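Local coordinates for protein B (Streptococcus agalactiae, PDB 5H6I) that is a secreted pore-forming toxin, the CAMP factor, which permeabilises membranes and also binds the Fc part of IgG, at residues A[107-112]-A[129-134]. Residues are numbered along the deposited sequence; the frame is centred on the assembly and turned at random.
Sequences EAITFS and FGITKL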
ATOM      1  N   GLU A 107       0.688  -1.718   9.466  1.00 56.61           N
ATOM      2  CA  GLU A 107      -0.175  -0.672  10.005  1.00 54.29           C
ATOM      3  C   GLU A 107       0.258   0.708   9.528  1.00 55.67           C
ATOM      4  O   GLU A 107      -0.582   1.585   9.297  1.00 60.74           O
ATOM      5  CB  GLU A 107      -0.182  -0.731  11.532  1.00 54.96           C
ATOM      6  CG  GLU A 107      -1.394  -1.434  12.118  1.00 64.24           C
ATOM      7  CD  GLU A 107      -1.164  -1.902  13.540  1.00 61.62           C
ATOM      8  OE1 GLU A 107      -1.723  -2.951  13.919  1.00 71.10           O
ATOM      9  OE2 GLU A 107      -0.422  -1.219  14.277  1.00 58.92           O
ATOM     10  N   ALA A 108       1.567   0.920   9.374  1.00 56.33           N
ATOM     11  CA  ALA A 108       2.048   2.202   8.873  1.00 60.76           C
ATOM     12  C   ALA A 108       1.680   2.407   7.409  1.00 57.41           C
ATOM     13  O   ALA A 108       1.444   3.542   6.984  1.00 55.87           O
ATOM     14  CB  ALA A 108       3.560   2.308   9.061  1.00 55.06           C
ATOM     15  N   ILE A 109       1.614   1.326   6.629  1.00 47.95           N
ATOM     16  CA  ILE A 109       1.286   1.458   5.213  1.00 57.64           C
ATOM     17  C   ILE A 109      -0.195   1.768   5.030  1.00 52.99           C
ATOM     18  O   ILE A 109      -0.565   2.640   4.235  1.00 52.16           O
ATOM     19  CB  ILE A 109       1.703   0.190   4.449  1.00 57.81           C
ATOM     20  CG1 ILE A 109       3.216  -0.006   4.547  1.00 61.03           C
ATOM     21  CG2 ILE A 109       1.270   0.284   2.998  1.00 48.62           C
ATOM     22  CD1 ILE A 109       3.648  -1.449   4.471  1.00 61.87           C
ATOM     23  N   THR A 110      -1.065   1.059   5.754  1.00 52.80           N
ATOM     24  CA  THR A 110      -2.489   1.370   5.696  1.00 57.64           C
ATOM     25  C   THR A 110      -2.783   2.750   6.269  1.00 58.61           C
ATOM     26  O   THR A 110      -3.740   3.405   5.843  1.00 64.89           O
ATOM     27  CB  THR A 110      -3.305   0.310   6.438  1.00 50.58           C
ATOM     28  OG1 THR A 110      -3.213   0.535   7.850  1.00 64.88           O
ATOM     29  CG2 THR A 110      -2.805  -1.088   6.107  1.00 56.85           C
ATOM     30  N   PHE A 111      -1.977   3.202   7.234  1.00 50.44           N
ATOM     31  CA  PHE A 111      -2.119   4.563   7.740  1.00 50.67           C
ATOM     32  C   PHE A 111      -1.874   5.583   6.636  1.00 62.38           C
ATOM     33  O   PHE A 111      -2.526   6.633   6.592  1.00 67.65           O
ATOM     34  CB  PHE A 111      -1.157   4.789   8.908  1.00 50.48           C
ATOM     35  CG  PHE A 111      -1.112   6.210   9.395  1.00 56.03           C
ATOM     36  CD1 PHE A 111      -2.044   6.673  10.308  1.00 59.19           C
ATOM     37  CD2 PHE A 111      -0.128   7.080   8.950  1.00 55.90           C
ATOM     38  CE1 PHE A 111      -2.004   7.978  10.761  1.00 64.79           C
ATOM     39  CE2 PHE A 111      -0.083   8.387   9.399  1.00 61.78           C
ATOM     40  CZ  PHE A 111      -1.022   8.835  10.307  1.00 63.84           C
ATOM     41  N   SER A 112      -0.934   5.290   5.735  1.00 59.01           N
ATOM     42  CA  SER A 112      -0.671   6.193   4.619  1.00 62.92           C
ATOM     43  C   SER A 112      -1.833   6.211   3.636  1.00 54.23           C
ATOM     44  O   SER A 112      -2.226   7.279   3.152  1.00 55.45           O
ATOM     45  CB  SER A 112       0.622   5.789   3.914  1.00 47.45           C
ATOM     46  OG  SER A 112       0.578   6.123   2.538  1.00 54.66           O
ATOM     47  N   PHE A 129      10.581   6.431   4.289  1.00 47.10           N
ATOM     48  CA  PHE A 129      11.945   6.297   4.788  1.00 49.86           C
ATOM     49  C   PHE A 129      11.963   5.651   6.168  1.00 57.80           C
ATOM     50  O   PHE A 129      12.875   4.878   6.487  1.00 57.71           O
ATOM     51  CB  PHE A 129      12.615   7.671   4.826  1.00 54.26           C
ATOM     52  CG  PHE A 129      14.106   7.618   4.994  1.00 65.08           C
ATOM     53  CD1 PHE A 129      14.912   7.103   3.993  1.00 68.68           C
ATOM     54  CD2 PHE A 129      14.703   8.094   6.150  1.00 78.62           C
ATOM     55  CE1 PHE A 129      16.285   7.060   4.144  1.00 70.53           C
ATOM     56  CE2 PHE A 129      16.075   8.053   6.308  1.00 75.16           C
ATOM     57  CZ  PHE A 129      16.867   7.535   5.303  1.00 68.94           C
ATOM     58  N   GLY A 130      10.964   5.954   6.999  1.00 53.65           N
ATOM     59  CA  GLY A 130      10.909   5.358   8.324  1.00 50.24           C
ATOM     60  C   GLY A 130      10.560   3.882   8.290  1.00 50.25           C
ATOM     61  O   GLY A 130      11.129   3.084   9.040  1.00 46.33           O
ATOM     62  N   ILE A 131       9.613   3.500   7.430  1.00 47.90           N
ATOM     63  CA  ILE A 131       9.276   2.086   7.277  1.00 56.88           C
ATOM     64  C   ILE A 131      10.474   1.314   6.743  1.00 51.31           C
ATOM     65  O   ILE A 131      10.708   0.159   7.122  1.00 48.36           O
ATOM     66  CB  ILE A 131       8.044   1.923   6.368  1.00 62.77           C
ATOM     67  CG1 ILE A 131       6.874   2.757   6.895  1.00 53.75           C
ATOM     68  CG2 ILE A 131       7.645   0.457   6.262  1.00 49.21           C
ATOM     69  CD1 ILE A 131       5.617   2.629   6.063  1.00 57.18           C
ATOM     70  N   THR A 132      11.251   1.940   5.857  1.00 52.88           N
ATOM     71  CA  THR A 132      12.488   1.325   5.383  1.00 42.86           C
ATOM     72  C   THR A 132      13.442   1.066   6.543  1.00 52.66           C
ATOM     73  O   THR A 132      14.028  -0.017   6.653  1.00 54.37           O
ATOM     74  CB  THR A 132      13.145   2.220   4.331  1.00 51.84           C
ATOM     75  OG1 THR A 132      12.395   2.159   3.111  1.00 44.07           O
ATOM     76  CG2 THR A 132      14.579   1.780   4.066  1.00 35.79           C
ATOM     77  N   LYS A 133      13.599   2.052   7.430  1.00 55.41           N
ATOM     78  CA  LYS A 133      14.465   1.876   8.591  1.00 51.84           C
ATOM     79  C   LYS A 133      13.958   0.771   9.509  1.00 52.17           C
ATOM     80  O   LYS A 133      14.754   0.111  10.183  1.00 54.04           O
ATOM     81  CB  LYS A 133      14.585   3.192   9.360  1.00 58.48           C
ATOM     82  CG  LYS A 133      15.818   4.005   9.004  1.00 64.36           C
ATOM     83  CD  LYS A 133      15.533   5.500   9.022  1.00 69.05           C
ATOM     84  CE  LYS A 133      15.336   6.013  10.439  1.00 78.22           C
ATOM     85  NZ  LYS A 133      15.097   7.483  10.469  1.00 79.63           N
ATOM     86  N   LEU A 134      12.642   0.551   9.545  1.00 56.17           N
ATOM     87  CA  LEU A 134      12.097  -0.501  10.396  1.00 56.57           C
ATOM     88  C   LEU A 134      12.349  -1.878   9.794  1.00 62.13           C
ATOM     89  O   LEU A 134      12.796  -2.797  10.490  1.00 61.34           O
ATOM     90  CB  LEU A 134      10.602  -0.273  10.619  1.00 50.68           C
ATOM     91  CG  LEU A 134       9.883  -1.318  11.474  1.00 41.78           C
ATOM     92  CD1 LEU A 134      10.651  -1.575  12.760  1.00 39.13           C
ATOM     93  CD2 LEU A 134       8.462  -0.875  11.779  1.00 41.57           C
TER
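Ile131 carries this contact from helix 121-139, reaching across to Ala108 and Ile109 of helix 93-115. The backbones come closest at the same place, with CA of Ala108 and CA of Ile131 7.4 Å apart. Ile131 points its CB at the other helix. Its CG1 branch lies anti to the carbonyl carbon (chi1 -55°), and the chain is then fully extended (chi2 -179°). This carries CD1 to the surface of segment 107-112. There the methyl end meets two neighbours in sequence. Ile131 CD1 lies 3.6 Å from Ala108 CB, and the alanine methyl sits alongside the CG1-CD1 bond, not off its end. Ile131 CG1, one carbon further back, is 4.0 Å from Ala108 CB. On its other contact, Ile131 CD1 sits 3.9 Å from Ile109 CG1. It touches Ile109 at a mid-chain methylene rather than at a terminal methyl, and the two isoleucine side chains cross at about a right angle. Ile109 leaves its helix more to the side than Ala108, and it is its CG1 methylene that comes up to Ile131. All three residues are buried, and what they share is apolar van der Waals contact. The area buried between the segments is small, 110 Å², in keeping with the CG1-CD1 arm of one isoleucine set against an alanine and a second isoleucine. Tyr64 and Val105 also touch Ile131, and Val68 of helix 65-84 touches Ile109. Further along, Leu134 packs on Val105, one turn before Ile109 on helix 93-115. A polar link joins the same pair of helices: Ser112 OG is hydrogen-bonded to Asn124 OD1. The two helices follow each other in the chain through a short connection. The arrangement is that of a helical hairpin with apolar packing between its arms, within the all-helical CAMP factor fold.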